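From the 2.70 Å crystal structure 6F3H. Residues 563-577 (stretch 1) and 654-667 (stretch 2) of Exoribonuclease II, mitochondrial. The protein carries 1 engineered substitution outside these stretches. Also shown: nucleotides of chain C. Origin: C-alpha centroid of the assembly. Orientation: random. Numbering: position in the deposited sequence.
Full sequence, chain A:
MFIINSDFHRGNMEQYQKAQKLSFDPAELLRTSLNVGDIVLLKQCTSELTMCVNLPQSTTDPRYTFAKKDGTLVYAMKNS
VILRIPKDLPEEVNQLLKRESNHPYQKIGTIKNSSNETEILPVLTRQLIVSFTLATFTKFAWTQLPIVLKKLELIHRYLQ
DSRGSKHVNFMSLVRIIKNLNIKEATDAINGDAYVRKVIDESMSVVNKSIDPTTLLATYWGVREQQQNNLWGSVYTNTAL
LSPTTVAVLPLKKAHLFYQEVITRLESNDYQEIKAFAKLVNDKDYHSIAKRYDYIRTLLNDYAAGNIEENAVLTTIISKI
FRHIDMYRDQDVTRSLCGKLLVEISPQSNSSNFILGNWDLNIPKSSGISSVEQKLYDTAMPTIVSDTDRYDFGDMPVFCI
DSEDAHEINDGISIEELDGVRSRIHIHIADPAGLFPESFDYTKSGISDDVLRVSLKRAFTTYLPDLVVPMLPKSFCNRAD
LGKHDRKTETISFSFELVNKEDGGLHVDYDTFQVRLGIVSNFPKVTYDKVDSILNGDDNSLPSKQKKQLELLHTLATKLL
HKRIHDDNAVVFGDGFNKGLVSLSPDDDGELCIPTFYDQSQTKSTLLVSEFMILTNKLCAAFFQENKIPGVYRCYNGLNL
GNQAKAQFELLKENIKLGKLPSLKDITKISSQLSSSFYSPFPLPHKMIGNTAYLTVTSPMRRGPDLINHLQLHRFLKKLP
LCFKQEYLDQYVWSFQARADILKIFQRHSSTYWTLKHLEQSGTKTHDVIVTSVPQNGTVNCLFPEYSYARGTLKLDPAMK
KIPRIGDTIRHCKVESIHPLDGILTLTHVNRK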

ATOM      1  N   ARG A 563     -16.104  20.880  -6.004  1.00 62.49           N
ATOM      2  CA  ARG A 563     -15.852  19.454  -6.210  1.00 53.62           C
ATOM      3  C   ARG A 563     -17.042  18.623  -5.783  1.00 53.63           C
ATOM      4  O   ARG A 563     -17.385  17.638  -6.437  1.00 59.07           O
ATOM      5  CB  ARG A 563     -14.623  19.022  -5.420  1.00 51.32           C
ATOM      6  CG  ARG A 563     -13.277  19.392  -6.032  1.00 51.14           C
ATOM      7  CD  ARG A 563     -12.141  18.778  -5.216  1.00 51.51           C
ATOM      8  NE  ARG A 563     -12.533  17.457  -4.739  1.00 58.01           N
ATOM      9  CZ  ARG A 563     -12.413  17.013  -3.491  1.00 58.80           C
ATOM     10  NH1 ARG A 563     -11.891  17.778  -2.554  1.00 48.95           N
ATOM     11  NH2 ARG A 563     -12.824  15.785  -3.183  1.00 69.03           N
ATOM     12  N   ILE A 564     -17.689  19.017  -4.687  1.00 55.16           N
ATOM     13  CA  ILE A 564     -18.876  18.320  -4.201  1.00 55.72           C
ATOM     14  C   ILE A 564     -20.052  18.516  -5.150  1.00 61.76           C
ATOM     15  O   ILE A 564     -20.599  17.548  -5.686  1.00 71.46           O
ATOM     16  CB  ILE A 564     -19.232  18.802  -2.792  1.00 53.02           C
ATOM     17  CG1 ILE A 564     -18.132  18.406  -1.817  1.00 48.30           C
ATOM     18  CG2 ILE A 564     -20.593  18.280  -2.403  1.00 56.00           C
ATOM     19  CD1 ILE A 564     -18.433  18.804  -0.411  1.00 44.56           C
ATOM     20  N   HIS A 565     -20.473  19.768  -5.366  1.00 61.82           N
ATOM     21  CA  HIS A 565     -21.718  19.987  -6.097  1.00 64.96           C
ATOM     22  C   HIS A 565     -21.599  19.763  -7.593  1.00 69.38           C
ATOM     23  O   HIS A 565     -22.621  19.519  -8.247  1.00 69.00           O
ATOM     24  CB  HIS A 565     -22.245  21.383  -5.830  1.00 58.34           C
ATOM     25  CG  HIS A 565     -22.682  21.557  -4.425  1.00 60.76           C
ATOM     26  ND1 HIS A 565     -21.793  21.580  -3.374  1.00 61.50           N
ATOM     27  CD2 HIS A 565     -23.917  21.657  -3.882  1.00 62.56           C
ATOM     28  CE1 HIS A 565     -22.459  21.716  -2.241  1.00 62.40           C
ATOM     29  NE2 HIS A 565     -23.750  21.767  -2.523  1.00 63.98           N
ATOM     30  N   ASP A 566     -20.389  19.804  -8.135  1.00 74.16           N
ATOM     31  CA  ASP A 566     -20.171  19.762  -9.574  1.00 82.16           C
ATOM     32  C   ASP A 566     -19.402  18.545 -10.055  1.00 82.13           C
ATOM     33  O   ASP A 566     -19.735  17.994 -11.105  1.00 83.73           O
ATOM     34  CB  ASP A 566     -19.433  21.022 -10.020  1.00 90.08           C
ATOM     35  CG  ASP A 566     -20.168  22.282  -9.637  1.00 99.94           C
ATOM     36  OD1 ASP A 566     -21.056  22.232  -8.753  1.00106.45           O
ATOM     37  OD2 ASP A 566     -19.861  23.326 -10.244  1.00100.57           O
ATOM     38  N   ASP A 567     -18.391  18.100  -9.320  1.00 81.81           N
ATOM     39  CA  ASP A 567     -17.666  16.901  -9.699  1.00 80.71           C
ATOM     40  C   ASP A 567     -18.201  15.686  -8.984  1.00 73.71           C
ATOM     41  O   ASP A 567     -17.666  14.591  -9.163  1.00 67.74           O
ATOM     42  CB  ASP A 567     -16.177  17.044  -9.397  1.00 90.16           C
ATOM     43  CG  ASP A 567     -15.603  18.303  -9.966  1.00 98.71           C
ATOM     44  OD1 ASP A 567     -16.312  18.930 -10.778  1.00 95.39           O
ATOM     45  OD2 ASP A 567     -14.458  18.659  -9.604  1.00105.33           O
ATOM     46  N   ASN A 568     -19.257  15.862  -8.199  1.00 76.65           N
ATOM     47  CA  ASN A 568     -19.830  14.806  -7.381  1.00 79.29           C
ATOM     48  C   ASN A 568     -18.736  14.065  -6.635  1.00 69.46           C
ATOM     49  O   ASN A 568     -18.735  12.839  -6.529  1.00 73.62           O
ATOM     50  CB  ASN A 568     -20.669  13.869  -8.244  1.00 95.38           C
ATOM     51  CG  ASN A 568     -21.723  14.628  -9.034  1.00112.24           C
ATOM     52  OD1 ASN A 568     -22.524  15.381  -8.464  1.00119.16           O
ATOM     53  ND2 ASN A 568     -21.705  14.468 -10.354  1.00115.48           N
ATOM     54  N   ALA A 569     -17.770  14.829  -6.144  1.00 61.78           N
ATOM     55  CA  ALA A 569     -16.735  14.257  -5.319  1.00 55.09           C
ATOM     56  C   ALA A 569     -17.347  13.777  -4.017  1.00 59.62           C
ATOM     57  O   ALA A 569     -18.436  14.193  -3.611  1.00 59.26           O
ATOM     58  CB  ALA A 569     -15.618  15.254  -5.042  1.00 49.90           C
ATOM     59  N   VAL A 570     -16.629  12.866  -3.378  1.00 63.42           N
ATOM     60  CA  VAL A 570     -17.063  12.224  -2.154  1.00 60.17           C
ATOM     61  C   VAL A 570     -16.023  12.489  -1.081  1.00 64.97           C
ATOM     62  O   VAL A 570     -14.899  11.960  -1.130  1.00 64.30           O
ATOM     63  CB  VAL A 570     -17.252  10.728  -2.351  1.00 55.04           C
ATOM     64  CG1 VAL A 570     -17.614  10.108  -1.024  1.00 56.12           C
ATOM     65  CG2 VAL A 570     -18.265  10.464  -3.456  1.00 52.56           C
ATOM     66  N   VAL A 571     -16.416  13.253  -0.081  1.00 66.54           N
ATOM     67  CA  VAL A 571     -15.490  13.774   0.904  1.00 68.30           C
ATOM     68  C   VAL A 571     -15.967  13.407   2.301  1.00 64.01           C
ATOM     69  O   VAL A 571     -17.166  13.472   2.599  1.00 62.39           O
ATOM     70  CB  VAL A 571     -15.346  15.294   0.739  1.00 76.16           C
ATOM     71  CG1 VAL A 571     -14.121  15.750   1.490  1.00 87.67           C
ATOM     72  CG2 VAL A 571     -15.255  15.660  -0.761  1.00 74.31           C
ATOM     73  N   PHE A 572     -15.033  13.020   3.159  1.00 58.79           N
ATOM     74  CA  PHE A 572     -15.447  12.430   4.416  1.00 65.85           C
ATOM     75  C   PHE A 572     -15.540  13.432   5.546  1.00 70.63           C
ATOM     76  O   PHE A 572     -14.728  14.349   5.670  1.00 72.69           O
ATOM     77  CB  PHE A 572     -14.507  11.321   4.862  1.00 73.67           C
ATOM     78  CG  PHE A 572     -14.602  10.086   4.037  1.00 70.44           C
ATOM     79  CD1 PHE A 572     -15.596   9.947   3.094  1.00 64.59           C
ATOM     80  CD2 PHE A 572     -13.728   9.041   4.245  1.00 69.18           C
ATOM     81  CE1 PHE A 572     -15.682   8.816   2.352  1.00 60.17           C
ATOM     82  CE2 PHE A 572     -13.828   7.891   3.515  1.00 66.72           C
ATOM     83  CZ  PHE A 572     -14.800   7.782   2.565  1.00 62.37           C
ATOM     84  N   GLY A 573     -16.495  13.154   6.426  1.00 72.35           N
ATOM     85  CA  GLY A 573     -16.756  13.835   7.671  1.00 70.65           C
ATOM     86  C   GLY A 573     -15.795  13.573   8.810  1.00 71.59           C
ATOM     87  O   GLY A 573     -14.581  13.444   8.606  1.00 67.23           O
ATOM     88  N   ASP A 574     -16.364  13.509  10.019  1.00 79.51           N
ATOM     89  CA  ASP A 574     -15.667  13.414  11.295  1.00 93.35           C
ATOM     90  C   ASP A 574     -15.486  11.986  11.791  1.00 94.49           C
ATOM     91  O   ASP A 574     -16.249  11.074  11.466  1.00 91.60           O
ATOM     92  CB  ASP A 574     -16.467  14.124  12.391  1.00103.50           C
ATOM     93  CG  ASP A 574     -16.447  15.597  12.273  1.00109.27           C
ATOM     94  OD1 ASP A 574     -15.469  16.127  11.709  1.00113.42           O
ATOM     95  OD2 ASP A 574     -17.419  16.217  12.754  1.00111.19           O
ATOM     96  N   GLY A 575     -14.505  11.837  12.679  1.00 98.52           N
ATOM     97  CA  GLY A 575     -14.238  10.596  13.357  1.00 94.20           C
ATOM     98  C   GLY A 575     -13.372   9.631  12.596  1.00 89.38           C
ATOM     99  O   GLY A 575     -12.975   8.616  13.165  1.00 97.57           O
ATOM    100  N   PHE A 576     -13.006   9.947  11.361  1.00 81.17           N
ATOM    101  CA  PHE A 576     -12.430   8.939  10.486  1.00 80.65           C
ATOM    102  C   PHE A 576     -10.983   8.593  10.799  1.00 85.25           C
ATOM    103  O   PHE A 576     -10.572   7.443  10.578  1.00 91.47           O
ATOM    104  CB  PHE A 576     -12.565   9.412   9.051  1.00 82.56           C
ATOM    105  CG  PHE A 576     -13.908   9.144   8.480  1.00 92.05           C
ATOM    106  CD1 PHE A 576     -15.018   9.751   9.022  1.00100.70           C
ATOM    107  CD2 PHE A 576     -14.073   8.309   7.396  1.00 93.74           C
ATOM    108  CE1 PHE A 576     -16.279   9.516   8.510  1.00102.96           C
ATOM    109  CE2 PHE A 576     -15.332   8.081   6.872  1.00 96.19           C
ATOM    110  CZ  PHE A 576     -16.432   8.692   7.428  1.00 99.12           C
ATOM    111  N   ASN A 577     -10.195   9.520  11.317  1.00 81.61           N
ATOM    112  CA  ASN A 577      -8.791   9.219  11.598  1.00 84.84           C
ATOM    113  C   ASN A 577      -8.493   9.654  13.016  1.00 85.29           C
ATOM    114  O   ASN A 577      -7.877  10.697  13.249  1.00 86.99           O
ATOM    115  CB  ASN A 577      -7.878   9.875  10.598  1.00 91.30           C
ATOM    116  CG  ASN A 577      -7.992   9.254   9.219  1.00 98.40           C
ATOM    117  OD1 ASN A 577      -8.363   9.926   8.254  1.00101.49           O
ATOM    118  ND2 ASN A 577      -7.685   7.958   9.121  1.00 99.87           N
ATOM    119  N   ASN A 654     -26.518  13.413   0.721  1.00 88.83           N
ATOM    120  CA  ASN A 654     -26.309  14.095   1.992  1.00 89.54           C
ATOM    121  C   ASN A 654     -25.079  14.989   1.977  1.00 88.33           C
ATOM    122  O   ASN A 654     -25.025  15.963   2.734  1.00 85.62           O
ATOM    123  CB  ASN A 654     -26.183  13.097   3.133  1.00 92.41           C
ATOM    124  CG  ASN A 654     -27.499  12.446   3.471  1.00 91.86           C
ATOM    125  OD1 ASN A 654     -28.479  12.612   2.747  1.00 88.85           O
ATOM    126  ND2 ASN A 654     -27.535  11.703   4.579  1.00 90.08           N
ATOM    127  N   ILE A 655     -24.111  14.718   1.109  1.00 89.19           N
ATOM    128  CA  ILE A 655     -22.918  15.536   1.165  1.00 93.14           C
ATOM    129  C   ILE A 655     -23.156  16.848   0.426  1.00106.10           C
ATOM    130  O   ILE A 655     -22.665  17.900   0.853  1.00110.89           O
ATOM    131  CB  ILE A 655     -21.733  14.744   0.586  1.00 89.39           C
ATOM    132  CG1 ILE A 655     -21.894  14.520  -0.915  1.00 88.57           C
ATOM    133  CG2 ILE A 655     -21.613  13.402   1.278  1.00 88.64           C
ATOM    134  CD1 ILE A 655     -20.604  14.250  -1.634  1.00 85.69           C
ATOM    135  N   LYS A 656     -23.952  16.821  -0.651  1.00109.61           N
ATOM    136  CA  LYS A 656     -24.395  18.050  -1.309  1.00111.92           C
ATOM    137  C   LYS A 656     -25.185  18.942  -0.349  1.00114.86           C
ATOM    138  O   LYS A 656     -25.049  20.176  -0.365  1.00117.26           O
ATOM    139  CB  LYS A 656     -25.230  17.687  -2.534  1.00111.20           C
ATOM    140  CG  LYS A 656     -24.488  16.801  -3.518  1.00109.18           C
ATOM    141  CD  LYS A 656     -24.969  17.049  -4.931  1.00109.54           C
ATOM    142  CE  LYS A 656     -24.265  16.138  -5.916  1.00110.17           C
ATOM    143  NZ  LYS A 656     -23.982  16.865  -7.193  1.00110.83           N
ATOM    144  N   LEU A 657     -26.035  18.324   0.481  1.00111.37           N
ATOM    145  CA  LEU A 657     -26.983  19.022   1.339  1.00101.36           C
ATOM    146  C   LEU A 657     -26.322  19.617   2.570  1.00 96.95           C
ATOM    147  O   LEU A 657     -26.880  20.532   3.178  1.00 98.64           O
ATOM    148  CB  LEU A 657     -28.108  18.082   1.771  1.00 95.69           C
ATOM    149  N   GLY A 658     -25.181  19.096   2.987  1.00 92.33           N
ATOM    150  CA  GLY A 658     -24.512  19.752   4.077  1.00 92.49           C
ATOM    151  C   GLY A 658     -24.067  18.804   5.154  1.00 97.84           C
ATOM    152  O   GLY A 658     -23.095  19.094   5.849  1.00101.90           O
ATOM    153  N   LYS A 659     -24.770  17.693   5.346  1.00101.04           N
ATOM    154  CA  LYS A 659     -24.315  16.729   6.337  1.00103.51           C
ATOM    155  C   LYS A 659     -23.284  15.822   5.672  1.00109.31           C
ATOM    156  O   LYS A 659     -23.562  15.203   4.638  1.00107.83           O
ATOM    157  CB  LYS A 659     -25.484  15.922   6.905  1.00 97.54           C
ATOM    158  N   LEU A 660     -22.110  15.708   6.282  1.00111.44           N
ATOM    159  CA  LEU A 660     -21.169  14.734   5.760  1.00109.51           C
ATOM    160  C   LEU A 660     -21.195  13.491   6.633  1.00109.86           C
ATOM    161  O   LEU A 660     -21.582  13.549   7.807  1.00110.95           O
ATOM    162  CB  LEU A 660     -19.742  15.297   5.696  1.00105.31           C
ATOM    163  CG  LEU A 660     -19.443  16.336   4.616  1.00 99.03           C
ATOM    164  CD1 LEU A 660     -17.944  16.595   4.543  1.00 94.97           C
ATOM    165  CD2 LEU A 660     -20.014  15.961   3.275  1.00 97.80           C
ATOM    166  N   PRO A 661     -20.790  12.343   6.095  1.00106.33           N
ATOM    167  CA  PRO A 661     -21.039  11.080   6.809  1.00106.33           C
ATOM    168  C   PRO A 661     -20.254  10.958   8.122  1.00109.20           C
ATOM    169  O   PRO A 661     -19.123  11.436   8.242  1.00113.36           O
ATOM    170  CB  PRO A 661     -20.599  10.022   5.787  1.00 98.90           C
ATOM    171  CG  PRO A 661     -20.651  10.743   4.445  1.00 94.96           C
ATOM    172  CD  PRO A 661     -20.248  12.130   4.739  1.00 98.12           C
ATOM    173  N   SER A 662     -20.886  10.337   9.123  1.00103.78           N
ATOM    174  CA  SER A 662     -20.221   9.927  10.355  1.00100.55           C
ATOM    175  C   SER A 662     -19.548   8.572  10.129  1.00106.05           C
ATOM    176  O   SER A 662     -19.854   7.858   9.170  1.00112.40           O
ATOM    177  CB  SER A 662     -21.213   9.884  11.529  1.00 94.52           C
ATOM    178  OG  SER A 662     -20.929   8.865  12.480  1.00 91.47           O
ATOM    179  N   LEU A 663     -18.569   8.235  10.974  1.00 98.65           N
ATOM    180  CA  LEU A 663     -17.931   6.937  10.780  1.00 79.89           C
ATOM    181  C   LEU A 663     -18.893   5.800  11.115  1.00 79.67           C
ATOM    182  O   LEU A 663     -18.832   4.746  10.476  1.00 81.44           O
ATOM    183  CB  LEU A 663     -16.653   6.840  11.607  1.00 71.00           C
ATOM    184  N   LYS A 664     -19.820   6.006  12.066  1.00 76.12           N
ATOM    185  CA  LYS A 664     -20.915   5.054  12.231  1.00 74.07           C
ATOM    186  C   LYS A 664     -21.661   4.900  10.913  1.00 80.89           C
ATOM    187  O   LYS A 664     -21.966   3.779  10.481  1.00 83.24           O
ATOM    188  CB  LYS A 664     -21.857   5.503  13.344  1.00 68.50           C
ATOM    189  N   ASP A 665     -21.945   6.033  10.258  1.00 82.46           N
ATOM    190  CA  ASP A 665     -22.589   6.036   8.946  1.00 84.45           C
ATOM    191  C   ASP A 665     -21.682   5.426   7.888  1.00 77.96           C
ATOM    192  O   ASP A 665     -22.157   4.776   6.951  1.00 74.15           O
ATOM    193  CB  ASP A 665     -22.927   7.474   8.520  1.00 94.02           C
ATOM    194  CG  ASP A 665     -23.804   8.226   9.528  1.00101.05           C
ATOM    195  OD1 ASP A 665     -24.734   7.624  10.113  1.00106.56           O
ATOM    196  OD2 ASP A 665     -23.563   9.447   9.717  1.00 99.46           O
ATOM    197  N   ILE A 666     -20.374   5.679   7.996  1.00 78.70           N
ATOM    198  CA  ILE A 666     -19.407   5.141   7.045  1.00 78.30           C
ATOM    199  C   ILE A 666     -19.233   3.648   7.229  1.00 77.28           C
ATOM    200  O   ILE A 666     -18.972   2.934   6.260  1.00 78.95           O
ATOM    201  CB  ILE A 666     -18.064   5.866   7.162  1.00 79.60           C
ATOM    202  N   THR A 667     -19.345   3.149   8.464  1.00 70.60           N
ATOM    203  CA  THR A 667     -19.177   1.721   8.674  1.00 60.60           C
ATOM    204  C   THR A 667     -20.175   0.981   7.826  1.00 61.01           C
ATOM    205  O   THR A 667     -19.828   0.065   7.074  1.00 66.70           O
ATOM    206  CB  THR A 667     -19.412   1.362  10.134  1.00 60.52           C
ATOM    207  OG1 THR A 667     -18.785   2.325  10.983  1.00 63.55           O
ATOM    208  CG2 THR A 667     -18.820   0.027  10.428  1.00 59.78           C
TER
ATOM    209  P     G C   2      -8.512   3.345   0.221  1.00 66.35           P
ATOM    210  OP1   G C   2      -7.594   3.048  -0.927  1.00 63.39           O
ATOM    211  OP2   G C   2      -8.107   3.478   1.651  1.00 60.58           O
ATOM    212  O5'   G C   2      -9.303   4.688  -0.053  1.00 65.24           O
ATOM    213  C5'   G C   2     -10.147   4.798  -1.181  1.00 61.12           C
ATOM    214  C4'   G C   2     -10.630   6.209  -1.369  1.00 51.87           C
ATOM    215  O4'   G C   2     -11.576   6.559  -0.337  1.00 46.72           O
ATOM    216  C3'   G C   2      -9.576   7.286  -1.280  1.00 45.67           C
ATOM    217  O3'   G C   2      -8.853   7.388  -2.484  1.00 48.52           O
ATOM    218  C2'   G C   2     -10.399   8.518  -0.947  1.00 48.81           C
ATOM    219  O2'   G C   2     -11.029   9.046  -2.098  1.00 53.21           O
ATOM    220  C1'   G C   2     -11.474   7.927  -0.044  1.00 47.59           C
ATOM    221  N9    G C   2     -11.065   7.999   1.340  1.00 57.24           N
ATOM    222  C8    G C   2     -10.606   6.909   2.027  1.00 55.53           C
ATOM    223  N7    G C   2     -10.295   7.219   3.240  1.00 56.34           N
ATOM    224  C5    G C   2     -10.569   8.578   3.313  1.00 63.49           C
ATOM    225  C6    G C   2     -10.416   9.440   4.401  1.00 78.95           C
ATOM    226  O6    G C   2      -9.991   9.101   5.508  1.00 80.74           O
ATOM    227  N1    G C   2     -10.805  10.761   4.093  1.00 90.93           N
ATOM    228  C2    G C   2     -11.291  11.214   2.870  1.00 92.35           C
ATOM    229  N2    G C   2     -11.610  12.541   2.799  1.00 91.94           N
ATOM    230  N3    G C   2     -11.436  10.382   1.824  1.00 81.32           N
ATOM    231  C4    G C   2     -11.054   9.105   2.138  1.00 66.92           C

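The two stretches run side by side in the same sense: the CA atoms pair in ascending order on both, from His565 with Lys656 (5.8 Å between CA atoms) through Gly573 with Leu660 (4.9 Å) to Gly575 with Leu663 (5.8 Å). At the start a helix of stretch 1 lies against the end of a helix in stretch 2; farther along, the loop of stretch 1 follows the turn leading into the helix that begins at Leu663. Together they bury 697 Å², summed over both sides.

Polar bonding across the interface is concentrated on Lys656, whose mostly extended side chain reaches stretch 1 and which has 107 Å² of its surface covered by it. Its CA-to-CB bond points sideways, yet the amine at the end comes nearer. Lys656 NZ donates to Asn568 OD1 at 2.4 Å, a very short separation that should be read with caution at 2.70 Å resolution, and makes a weak hydrogen bond to His565 O at 3.2 Å. Asn568 is the first residue to leave helical geometry, with positive phi, and His565 O lies near the end of that helix, so the ammonium group meets a side-chain and a backbone oxygen there. The return bond runs from His565 NE2 to Lys656 O at 3.0 Å; its angle of 122° at the hydrogen makes it weak. Each residue thus donates from its side chain to the other's carbonyl.

Apolar packing forms two patches. In the first, Ile655 points toward stretch 1 and its CD1 lies 4.1 Å from Ile564 CG2, a normal van der Waals distance. The same Ile655 CD1 approaches Ala569 O at 2.9 Å, which is tight for a carbon-oxygen contact. In the second, Phe576 carries its ring to the helix start: Leu663 CB sits over one face, 4.1 Å from Phe576 CE1, while Ile666 CB comes obliquely to 3.3 Å from Phe576 CZ. Both partners are modelled only to CB, so these distances describe the start of each side chain. Between the patches, Leu660 points toward stretch 1, with its CD1 3.8 Å from Val571 O.

Backbone closeness is clearest at Gly573. Its CA makes a CA-H...O contact with Pro661 O at 3.4 Å, with an angle of 136° at the hydrogen. A CB in the ideal position would point toward stretch 2 and fall 2.2 Å from Pro661 O, a clash, so the absence of a side chain is what permits this approach. Pro661 O also lies at the edge of the Phe576 ring, near its plane and 3.4 Å from Phe576 CE1, where the ring's polarised hydrogens face an oxygen.

Bonds within stretch 2 support the surface that Phe576 meets. Ser662 occupies the N-cap position: Ser662 OG accepts a weak capping bond from Lys664 N at 3.1 Å, and Ser662 N donates to Asp665 OD2 at 2.9 Å. These two bonds, to different residues, tie the turn to the first part of the helix.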